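Local atomic coordinates of ribose ABC transporter, substrate binding protein (Conexibacter woesei, PDB entry 4KQ9), a protein that probably binds carbohydrate, most likely ribose or a related sugar, as the substrate-binding component of an ABC importer. Residues Y12-F15 with F21-R24; D54-A59 with S75-T80; L67-I72 with P79-A84; I92-G97 with G252-V257. The protein carries 1 engineered substitution. One frame throughout, in Å; residues are numbered along the deposited sequence.

Contact 1 (Y12-F15 with F21-R24); sequences YSTF and FFNR
Thr14, near the end of strand 9-15, stands closest to Phe22 on the first turn of helix 20-35, with the two CA atoms 7.2 Å apart; only a short loop separates strand from helix, and no hydrogen bond crosses between them. Phe22 takes most of the contact on its ring. Over one face sits Phe15, whose CZ comes 3.7 Å from CZ of Phe22; the ring centroids are 4.6 Å apart and the planes meet at 44°, an oblique pairing. Phe21 CD2 covers the opposite face. The ring of Phe15 reaches Phe22 because its chi1, 61°, places CG between the backbone N and the carbonyl carbon. Thr14 OG1 lies 3.7 Å from both CB and CD1 of Phe22, and this buried hydroxyl finds no hydrogen-bond partner in the model. Tyr12 OH reaches the ring edge, 4.3 Å from Phe22 CD1, while that hydroxyl is hydrogen-bonded with Ser70 OG. A glycerol, probably from crystallisation, lies near Phe22. The arrangement is the opening strand-loop-helix of a beta-alpha-beta unit, here in the Rossmann-like fold of a type I periplasmic binding protein, whose sugar cleft typically borders this end of the sheet.

Contact 2 (D54-A59 with S75-T80); sequences DSIDNA and SALVPT
The flat carboxylate of Asp57 meets the methyl group of Thr80 at a tilt: CG2 lies well out of the carboxylate plane and is displaced outward past OD1. The contact joins helix 49-61 to the start of helix 78-86, two neighbouring helices on the same face of the parallel sheet in the Rossmann-like N-terminal half of the protein. The closest pair of CA atoms, those of Asp57 and Thr80, is 6.7 Å apart. The two side chains cross at roughly a right angle. The 3.0 Å between Thr80 CG2 and Asp57 OD1 is short for a methyl beside an oxygen, and its exact value is doubtful.

Inward from the exposed Asp57 the interface turns apolar. With CG2 anti to its own backbone N, Thr80 directs the same methyl at Ile56, where it meets CG2 at 3.5 Å. Ile56 thus serves two partners through two branches: CG2 faces Thr80, while the longer arm runs out to Leu77. Leu77 belongs to the lead-in to helix 78-86, in a type I turn from Ser75 to Val78 whose first amides, those of Ser75 and Ala76, both bond to the carboxylate of Asp73. The leucine also packs on Pro71, Gln52 and Ile53, so it fills the angle between the turn and the flank of helix 49-61. Its touch on the isoleucine is the looser of the two apolar meetings, with Ile56 CD1 and Leu77 CD2 4.2 Å apart.

Contact 3 (L67-I72 with P79-A84); sequences LIVSPI and PTIKGA
Val69 and Ile81 meet because their torsions send one carbon of each straight across the gap. In Val69 the CG1 branch lies anti to the backbone N (chi1 -175°); in Ile81 the outer arm is extended (chi2 165°), which carries CD1 away from the helix surface. The two side chains come together tip to tip, with Val69 CG1 4.0 Å from Ile81 CD1. Leu67 likewise holds CG opposite its backbone N, and its CD2 reaches CB of Ala84 at 4.1 Å. The short alanine is thus met by a long residue, and the long isoleucine by a short valine. The matching of long with short goes with nearly equal spacing: CA atoms of Leu67 and Ala84 are 8.4 Å apart, those of Val69 and Ile81 8.5 Å. Strand 66-69 and helix 78-86 are the first two members of a beta-alpha-beta crossover that ends in strand 91-94, and the helix runs back against the strand that precedes it. Ile81 and Ala84, one turn apart, both touch Val91 as well, bridging the two parallel strands. Ala84 also packs against Val60 of helix 49-61. Leu67 and Val69 each bond through their backbones to Ile92.

Contact 4 (I92-G97 with G252-V257); sequences ILLADG and GIAIDV
Apolar contacts carry the meeting of Leu94 and Ile92 with Ala254 and Val257. Leu94 spreads its two terminal methyls around a single one: CD1 and CD2 each lie 3.8 Å from CB of Ala254. Its CG stands anti to the backbone N (chi1 -179°), which carries the methyl pair out to the helix. Ile92, two residues earlier on the same face of the strand, sends its extended arm across the next turn of the helix, where CD1 comes 3.8 Å from CG1 of Val257. A second kind of contact pairs carbon with oxygen: the same Ile92 CD1 rests 3.7 Å from the carbonyl O of Ala254, a van der Waals approach to the helix backbone. Hydrogen bonds between the segments are absent; the polar side chain of Asp256 is directed elsewhere, to Arg36 in a salt bridge and to Gln32. Strand 92-94 and helix 252-257 run almost exactly antiparallel, at 175°, with axes 9.7 Å apart at closest approach. Although far along the chain, helix 247-264 takes its place beside helix 20-35 on this face of the sheet: Ile25 and Gln250 also touch Leu94, Ala29 packs on Ile255, and Val108 of the adjoining strand 106-109 touches Ile92 and Leu94.

From the N terminus, contact 1 closes the first loop, turning strand 9-15 into helix 20-35. Contact 2 then spans a longer loop from helix 49-61 to helix 78-86, and contact 3 opens within that span and ends on the same helix, overlapping contact 2 at Pro79 and Thr80. Contact 4 follows in series and bridges 154 residues, bringing helix 247-264 back after the chain has passed through the other half of the protein. Strands 9-15, 66-69 and 91-94 are consecutive in one parallel sheet. Contacts 2 and 3 lie on one face of it, and contact 4 on the other, beside helix 20-35. Ser70 OG joins contacts 1, 3 and 4 through Tyr12 OH and Leu94 O.

Contact 1 (Y12-F15 with F21-R24)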
loop_
_atom_site.group_PDB
_atom_site.type_symbol
_atom_site.label_atom_id
_atom_site.label_comp_id
_atom_site.label_asym_id
_atom_site.label_seq_id
_atom_site.Cartn_x
_atom_site.Cartn_y
_atom_site.Cartn_z
ATOM N N TYR A 12 9.813 -8.026 14.107
ATOM C CA TYR A 12 8.798 -7.254 13.380
ATOM C C TYR A 12 7.527 -7.026 14.182
ATOM O O TYR A 12 6.760 -7.989 14.405
ATOM C CB TYR A 12 8.429 -7.994 12.096
ATOM C CG TYR A 12 7.419 -7.331 11.206
ATOM C CD1 TYR A 12 7.343 -5.952 11.084
ATOM C CD2 TYR A 12 6.629 -8.090 10.378
ATOM C CE1 TYR A 12 6.451 -5.355 10.214
ATOM C CE2 TYR A 12 5.718 -7.505 9.529
ATOM C CZ TYR A 12 5.664 -6.142 9.446
ATOM O OH TYR A 12 4.771 -5.587 8.636
ATOM N N SER A 13 7.283 -5.750 14.505
ATOM C CA SER A 13 6.096 -5.250 15.106
ATOM C C SER A 13 5.092 -4.786 14.078
ATOM O O SER A 13 5.316 -3.768 13.372
ATOM C CB SER A 13 6.399 -4.081 16.036
ATOM O OG SER A 13 5.224 -3.281 16.183
ATOM N N THR A 14 3.997 -5.569 13.988
ATOM C CA THR A 14 2.884 -5.243 13.123
ATOM C C THR A 14 1.563 -5.245 13.941
ATOM O O THR A 14 1.578 -5.216 15.210
ATOM C CB THR A 14 2.908 -6.107 11.852
ATOM O OG1 THR A 14 1.964 -5.592 10.892
ATOM C CG2 THR A 14 2.656 -7.581 12.120
ATOM N N PHE A 15 0.447 -5.149 13.229
ATOM C CA PHE A 15 -0.866 -5.066 13.859
ATOM C C PHE A 15 -1.872 -5.787 12.953
ATOM O O PHE A 15 -1.548 -6.166 11.803
ATOM C CB PHE A 15 -1.257 -3.608 14.123
ATOM C CG PHE A 15 -1.348 -2.771 12.880
ATOM C CD1 PHE A 15 -2.556 -2.678 12.168
ATOM C CD2 PHE A 15 -0.222 -2.103 12.392
ATOM C CE1 PHE A 15 -2.640 -1.918 11.027
ATOM C CE2 PHE A 15 -0.309 -1.358 11.228
ATOM C CZ PHE A 15 -1.510 -1.263 10.559
ATOM N N PHE A 21 -3.247 -7.848 4.077
ATOM C CA PHE A 21 -2.024 -7.202 3.557
ATOM C C PHE A 21 -0.853 -7.424 4.540
ATOM O O PHE A 21 0.191 -7.863 4.153
ATOM C CB PHE A 21 -2.326 -5.739 3.358
ATOM C CG PHE A 21 -1.135 -4.923 2.922
ATOM C CD1 PHE A 21 -0.676 -4.995 1.600
ATOM C CD2 PHE A 21 -0.480 -4.100 3.823
ATOM C CE1 PHE A 21 0.417 -4.216 1.197
ATOM C CE2 PHE A 21 0.606 -3.321 3.413
ATOM C CZ PHE A 21 1.039 -3.405 2.083
ATOM N N PHE A 22 -1.071 -7.150 5.818
ATOM C CA PHE A 22 -0.020 -7.318 6.866
ATOM C C PHE A 22 0.278 -8.744 7.187
ATOM O O PHE A 22 1.449 -9.115 7.390
ATOM C CB PHE A 22 -0.332 -6.492 8.110
ATOM C CG PHE A 22 -0.394 -5.023 7.830
ATOM C CD1 PHE A 22 0.765 -4.285 7.685
ATOM C CD2 PHE A 22 -1.615 -4.387 7.657
ATOM C CE1 PHE A 22 0.719 -2.950 7.346
ATOM C CE2 PHE A 22 -1.676 -3.042 7.318
ATOM C CZ PHE A 22 -0.505 -2.309 7.199
ATOM N N ASN A 23 -0.727 -9.614 7.077
ATOM C CA ASN A 23 -0.459 -11.014 7.121
ATOM C C ASN A 23 0.521 -11.420 6.032
ATOM O O ASN A 23 1.418 -12.188 6.303
ATOM C CB ASN A 23 -1.762 -11.859 7.083
ATOM C CG ASN A 23 -2.499 -11.840 8.415
ATOM O OD1 ASN A 23 -1.897 -11.714 9.457
ATOM N ND2 ASN A 23 -3.823 -11.935 8.376
ATOM N N ARG A 24 0.387 -10.889 4.810
ATOM C CA ARG A 24 1.233 -11.307 3.709
ATOM C C ARG A 24 2.647 -10.748 3.868
ATOM O O ARG A 24 3.619 -11.374 3.460
ATOM C CB ARG A 24 0.659 -10.882 2.330
ATOM C CG ARG A 24 -0.284 -11.928 1.683
ATOM C CD ARG A 24 -0.535 -11.701 0.174
ATOM N NE ARG A 24 -0.814 -10.288 -0.198
ATOM C CZ ARG A 24 -1.965 -9.630 0.009
ATOM N NH1 ARG A 24 -2.999 -10.245 0.595
ATOM N NH2 ARG A 24 -2.099 -8.356 -0.378
#

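Contact 2 (D54-A59 with S75-T80)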
loop_
_atom_site.group_PDB
_atom_site.type_symbol
_atom_site.label_atom_id
_atom_site.label_comp_id
_atom_site.label_asym_id
_atom_site.label_seq_id
_atom_site.Cartn_x
_atom_site.Cartn_y
_atom_site.Cartn_z
ATOM N N ASP A 54 3.123 -0.394 23.442
ATOM C CA ASP A 54 3.587 -1.294 24.500
ATOM C C ASP A 54 4.345 -2.418 23.857
ATOM O O ASP A 54 5.346 -2.937 24.410
ATOM C CB ASP A 54 2.430 -1.961 25.297
ATOM C CG ASP A 54 1.461 -0.965 25.958
ATOM O OD1 ASP A 54 1.817 0.208 26.236
ATOM O OD2 ASP A 54 0.311 -1.399 26.218
ATOM N N SER A 55 3.853 -2.860 22.703
ATOM C CA SER A 55 4.474 -4.037 22.104
ATOM C C SER A 55 5.927 -3.684 21.675
ATOM O O SER A 55 6.858 -4.467 21.875
ATOM C CB SER A 55 3.644 -4.554 20.954
ATOM O OG SER A 55 4.303 -5.631 20.328
ATOM N N ILE A 56 6.095 -2.465 21.163
ATOM C CA ILE A 56 7.385 -1.999 20.669
ATOM C C ILE A 56 8.300 -1.767 21.872
ATOM O O ILE A 56 9.422 -2.330 21.933
ATOM C CB ILE A 56 7.218 -0.689 19.884
ATOM C CG1 ILE A 56 6.659 -1.018 18.492
ATOM C CG2 ILE A 56 8.547 0.068 19.780
ATOM C CD1 ILE A 56 6.188 0.178 17.732
ATOM N N ASP A 57 7.808 -0.918 22.790
ATOM C CA ASP A 57 8.490 -0.629 24.085
ATOM C C ASP A 57 8.967 -1.922 24.693
ATOM O O ASP A 57 10.071 -2.023 25.184
ATOM C CB ASP A 57 7.549 0.074 25.099
ATOM C CG ASP A 57 7.421 1.584 24.873
ATOM O OD1 ASP A 57 8.345 2.210 24.306
ATOM O OD2 ASP A 57 6.377 2.175 25.268
ATOM N N ASN A 58 8.136 -2.944 24.610
ATOM C CA ASN A 58 8.487 -4.208 25.167
ATOM C C ASN A 58 9.567 -4.943 24.391
ATOM O O ASN A 58 10.495 -5.532 24.987
ATOM C CB ASN A 58 7.253 -5.082 25.265
ATOM C CG ASN A 58 7.600 -6.488 25.669
ATOM O OD1 ASN A 58 8.246 -6.709 26.696
ATOM N ND2 ASN A 58 7.219 -7.450 24.838
ATOM N N ALA A 59 9.457 -4.944 23.058
ATOM C CA ALA A 59 10.496 -5.611 22.259
ATOM C C ALA A 59 11.848 -4.933 22.481
ATOM O O ALA A 59 12.867 -5.602 22.576
ATOM C CB ALA A 59 10.131 -5.639 20.778
ATOM N N SER A 75 1.970 9.237 13.710
ATOM C CA SER A 75 2.434 10.307 14.617
ATOM C C SER A 75 2.488 9.876 16.069
ATOM O O SER A 75 3.385 10.274 16.790
ATOM C CB SER A 75 1.606 11.592 14.448
ATOM O OG SER A 75 0.219 11.334 14.475
ATOM N N ALA A 76 1.555 9.041 16.496
ATOM C CA ALA A 76 1.512 8.616 17.876
ATOM C C ALA A 76 2.705 7.751 18.224
ATOM O O ALA A 76 3.150 7.751 19.378
ATOM C CB ALA A 76 0.230 7.840 18.131
ATOM N N LEU A 77 3.194 6.995 17.228
ATOM C CA LEU A 77 4.327 6.073 17.397
ATOM C C LEU A 77 5.722 6.755 17.362
ATOM O O LEU A 77 6.721 6.117 17.663
ATOM C CB LEU A 77 4.276 4.936 16.346
ATOM C CG LEU A 77 3.631 3.632 16.815
ATOM C CD1 LEU A 77 2.243 3.922 17.379
ATOM C CD2 LEU A 77 3.533 2.638 15.685
ATOM N N VAL A 78 5.765 8.028 17.012
ATOM C CA VAL A 78 7.026 8.739 16.888
ATOM C C VAL A 78 7.926 8.661 18.109
ATOM O O VAL A 78 9.088 8.260 17.988
ATOM C CB VAL A 78 6.801 10.199 16.469
ATOM C CG1 VAL A 78 8.066 11.028 16.645
ATOM C CG2 VAL A 78 6.277 10.249 15.038
ATOM N N PRO A 79 7.414 9.026 19.286
ATOM C CA PRO A 79 8.259 9.001 20.491
ATOM C C PRO A 79 8.856 7.639 20.802
ATOM O O PRO A 79 10.027 7.502 21.102
ATOM C CB PRO A 79 7.272 9.407 21.606
ATOM C CG PRO A 79 6.318 10.293 20.908
ATOM C CD PRO A 79 6.117 9.654 19.557
ATOM N N THR A 80 8.036 6.627 20.706
ATOM C CA THR A 80 8.479 5.278 20.929
ATOM C C THR A 80 9.561 4.820 19.914
ATOM O O THR A 80 10.581 4.276 20.268
ATOM C CB THR A 80 7.266 4.337 20.814
ATOM O OG1 THR A 80 6.120 4.961 21.407
ATOM C CG2 THR A 80 7.558 2.992 21.467
#

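Contact 3 (L67-I72 with P79-A84)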
loop_
_atom_site.group_PDB
_atom_site.type_symbol
_atom_site.label_atom_id
_atom_site.label_comp_id
_atom_site.label_asym_id
_atom_site.label_seq_id
_atom_site.Cartn_x
_atom_site.Cartn_y
_atom_site.Cartn_z
ATOM N N LEU A 67 14.913 -3.994 14.751
ATOM C CA LEU A 67 13.476 -3.816 14.818
ATOM C C LEU A 67 12.947 -3.349 13.466
ATOM O O LEU A 67 13.425 -2.340 12.944
ATOM C CB LEU A 67 13.127 -2.735 15.818
ATOM C CG LEU A 67 11.660 -2.388 16.136
ATOM C CD1 LEU A 67 10.836 -3.581 16.599
ATOM C CD2 LEU A 67 11.581 -1.310 17.196
ATOM N N ILE A 68 11.940 -4.048 12.949
ATOM C CA ILE A 68 11.158 -3.613 11.797
ATOM C C ILE A 68 9.736 -3.270 12.321
ATOM O O ILE A 68 9.202 -3.990 13.157
ATOM C CB ILE A 68 11.131 -4.711 10.740
ATOM C CG1 ILE A 68 12.565 -5.186 10.445
ATOM C CG2 ILE A 68 10.295 -4.294 9.512
ATOM C CD1 ILE A 68 12.630 -6.353 9.515
ATOM N N VAL A 69 9.167 -2.156 11.866
ATOM C CA VAL A 69 7.884 -1.696 12.331
ATOM C C VAL A 69 7.013 -1.299 11.170
ATOM O O VAL A 69 7.394 -0.438 10.395
ATOM C CB VAL A 69 7.989 -0.442 13.219
ATOM C CG1 VAL A 69 6.622 -0.101 13.772
ATOM C CG2 VAL A 69 8.990 -0.632 14.364
ATOM N N SER A 70 5.824 -1.899 11.070
ATOM C CA SER A 70 4.709 -1.301 10.269
ATOM C C SER A 70 3.789 -0.528 11.243
ATOM O O SER A 70 3.084 -1.157 12.044
ATOM C CB SER A 70 3.906 -2.358 9.532
ATOM O OG SER A 70 4.729 -3.117 8.640
ATOM N N PRO A 71 3.820 0.811 11.222
ATOM C CA PRO A 71 3.165 1.588 12.288
ATOM C C PRO A 71 1.670 1.771 12.072
ATOM O O PRO A 71 1.243 2.218 11.010
ATOM C CB PRO A 71 3.851 2.940 12.216
ATOM C CG PRO A 71 4.282 3.065 10.806
ATOM C CD PRO A 71 4.507 1.691 10.265
ATOM N N ILE A 72 0.888 1.387 13.074
ATOM C CA ILE A 72 -0.557 1.616 13.029
ATOM C C ILE A 72 -0.931 3.097 12.897
ATOM O O ILE A 72 -1.877 3.425 12.213
ATOM C CB ILE A 72 -1.307 1.010 14.233
ATOM C CG1 ILE A 72 -2.822 1.230 14.038
ATOM C CG2 ILE A 72 -0.867 1.629 15.552
ATOM C CD1 ILE A 72 -3.648 0.261 14.848
ATOM N N PRO A 79 7.414 9.026 19.286
ATOM C CA PRO A 79 8.259 9.001 20.491
ATOM C C PRO A 79 8.856 7.639 20.802
ATOM O O PRO A 79 10.027 7.502 21.102
ATOM C CB PRO A 79 7.272 9.407 21.606
ATOM C CG PRO A 79 6.318 10.293 20.908
ATOM C CD PRO A 79 6.117 9.654 19.557
ATOM N N THR A 80 8.036 6.627 20.706
ATOM C CA THR A 80 8.479 5.278 20.929
ATOM C C THR A 80 9.561 4.820 19.914
ATOM O O THR A 80 10.581 4.276 20.268
ATOM C CB THR A 80 7.266 4.337 20.814
ATOM O OG1 THR A 80 6.120 4.961 21.407
ATOM C CG2 THR A 80 7.558 2.992 21.467
ATOM N N ILE A 81 9.338 5.045 18.633
ATOM C CA ILE A 81 10.303 4.526 17.663
ATOM C C ILE A 81 11.609 5.370 17.789
ATOM O O ILE A 81 12.702 4.843 17.833
ATOM C CB ILE A 81 9.685 4.519 16.266
ATOM C CG1 ILE A 81 8.563 3.477 16.258
ATOM C CG2 ILE A 81 10.776 4.227 15.235
ATOM C CD1 ILE A 81 7.613 3.577 15.085
ATOM N N LYS A 82 11.465 6.678 17.929
ATOM C CA LYS A 82 12.597 7.553 18.277
ATOM C C LYS A 82 13.332 7.039 19.517
ATOM O O LYS A 82 14.574 7.075 19.603
ATOM C CB LYS A 82 12.092 8.962 18.512
ATOM C CG LYS A 82 13.184 9.999 18.510
ATOM C CD LYS A 82 12.642 11.408 18.317
ATOM C CE LYS A 82 12.233 12.054 19.632
ATOM N NZ LYS A 82 12.252 13.538 19.521
ATOM N N GLY A 83 12.570 6.498 20.455
ATOM C CA GLY A 83 13.166 5.938 21.647
ATOM C C GLY A 83 13.998 4.732 21.363
ATOM O O GLY A 83 15.084 4.590 21.942
ATOM N N ALA A 84 13.491 3.833 20.492
ATOM C CA ALA A 84 14.236 2.626 20.098
ATOM C C ALA A 84 15.597 2.933 19.390
ATOM O O ALA A 84 16.620 2.269 19.623
ATOM C CB ALA A 84 13.372 1.758 19.200
#

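Contact 4 (I92-G97 with G252-V257)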
loop_
_atom_site.group_PDB
_atom_site.type_symbol
_atom_site.label_atom_id
_atom_site.label_comp_id
_atom_site.label_asym_id
_atom_site.label_seq_id
_atom_site.Cartn_x
_atom_site.Cartn_y
_atom_site.Cartn_z
ATOM N N ILE A 92 13.735 -0.262 10.907
ATOM C CA ILE A 92 13.293 -0.091 9.534
ATOM C C ILE A 92 11.779 0.092 9.629
ATOM O O ILE A 92 11.113 -0.729 10.227
ATOM C CB ILE A 92 13.637 -1.298 8.633
ATOM C CG1 ILE A 92 15.166 -1.392 8.436
ATOM C CG2 ILE A 92 12.927 -1.167 7.265
ATOM C CD1 ILE A 92 15.578 -2.649 7.672
ATOM N N LEU A 93 11.265 1.131 9.013
ATOM C CA LEU A 93 9.859 1.272 8.834
ATOM C C LEU A 93 9.422 0.501 7.589
ATOM O O LEU A 93 10.127 0.483 6.559
ATOM C CB LEU A 93 9.473 2.744 8.688
ATOM C CG LEU A 93 9.937 3.528 9.893
ATOM C CD1 LEU A 93 9.871 4.995 9.548
ATOM C CD2 LEU A 93 9.105 3.103 11.106
ATOM N N LEU A 94 8.235 -0.091 7.659
ATOM C CA LEU A 94 7.825 -1.040 6.622
ATOM C C LEU A 94 6.370 -0.795 6.237
ATOM O O LEU A 94 5.504 -0.788 7.109
ATOM C CB LEU A 94 8.069 -2.471 7.121
ATOM C CG LEU A 94 7.705 -3.565 6.139
ATOM C CD1 LEU A 94 8.345 -3.409 4.795
ATOM C CD2 LEU A 94 8.008 -4.958 6.631
ATOM N N ALA A 95 6.141 -0.584 4.941
ATOM C CA ALA A 95 4.842 -0.278 4.251
ATOM C C ALA A 95 4.269 1.131 4.463
ATOM O O ALA A 95 3.713 1.765 3.533
ATOM C CB ALA A 95 3.796 -1.341 4.529
ATOM N N ASP A 96 4.380 1.604 5.687
ATOM C CA ASP A 96 3.960 2.917 6.085
ATOM C C ASP A 96 5.030 3.581 6.943
ATOM O O ASP A 96 5.733 2.922 7.742
ATOM C CB ASP A 96 2.656 2.849 6.889
ATOM C CG ASP A 96 1.465 2.438 6.041
ATOM O OD1 ASP A 96 1.033 3.232 5.147
ATOM O OD2 ASP A 96 0.976 1.304 6.273
ATOM N N GLY A 97 5.112 4.892 6.806
ATOM C CA GLY A 97 6.112 5.712 7.466
ATOM C C GLY A 97 5.565 6.482 8.665
ATOM O O GLY A 97 4.487 6.201 9.147
ATOM N N GLY A 252 10.120 -9.570 2.376
ATOM C CA GLY A 252 11.420 -10.127 2.004
ATOM C C GLY A 252 12.496 -9.053 1.911
ATOM O O GLY A 252 13.610 -9.212 2.364
ATOM N N ILE A 253 12.150 -7.949 1.296
ATOM C CA ILE A 253 13.085 -6.875 1.086
ATOM C C ILE A 253 13.490 -6.276 2.418
ATOM O O ILE A 253 14.701 -6.018 2.641
ATOM C CB ILE A 253 12.494 -5.794 0.129
ATOM C CG1 ILE A 253 12.509 -6.282 -1.307
ATOM C CG2 ILE A 253 13.301 -4.506 0.169
ATOM C CD1 ILE A 253 11.674 -5.389 -2.243
ATOM N N ALA A 254 12.544 -6.020 3.305
ATOM C CA ALA A 254 12.886 -5.481 4.615
ATOM C C ALA A 254 13.865 -6.382 5.373
ATOM O O ALA A 254 14.841 -5.880 5.980
ATOM C CB ALA A 254 11.638 -5.239 5.463
ATOM N N ILE A 255 13.647 -7.680 5.299
ATOM C CA ILE A 255 14.546 -8.640 5.941
ATOM C C ILE A 255 15.935 -8.584 5.271
ATOM O O ILE A 255 16.891 -8.576 5.931
ATOM C CB ILE A 255 14.023 -10.101 5.925
ATOM C CG1 ILE A 255 12.882 -10.311 6.899
ATOM C CG2 ILE A 255 15.113 -11.107 6.298
ATOM C CD1 ILE A 255 13.203 -9.876 8.297
ATOM N N ASP A 256 15.989 -8.610 3.961
ATOM C CA ASP A 256 17.247 -8.518 3.260
ATOM C C ASP A 256 18.034 -7.225 3.596
ATOM O O ASP A 256 19.182 -7.272 3.778
ATOM C CB ASP A 256 17.088 -8.688 1.789
ATOM C CG ASP A 256 17.111 -10.158 1.358
ATOM O OD1 ASP A 256 17.645 -11.036 2.076
ATOM O OD2 ASP A 256 16.565 -10.397 0.314
ATOM N N VAL A 257 17.350 -6.104 3.653
ATOM C CA VAL A 257 17.958 -4.868 4.072
ATOM C C VAL A 257 18.557 -4.980 5.484
ATOM O O VAL A 257 19.681 -4.691 5.709
ATOM C CB VAL A 257 16.966 -3.713 3.950
ATOM C CG1 VAL A 257 17.568 -2.463 4.497
ATOM C CG2 VAL A 257 16.617 -3.523 2.494
#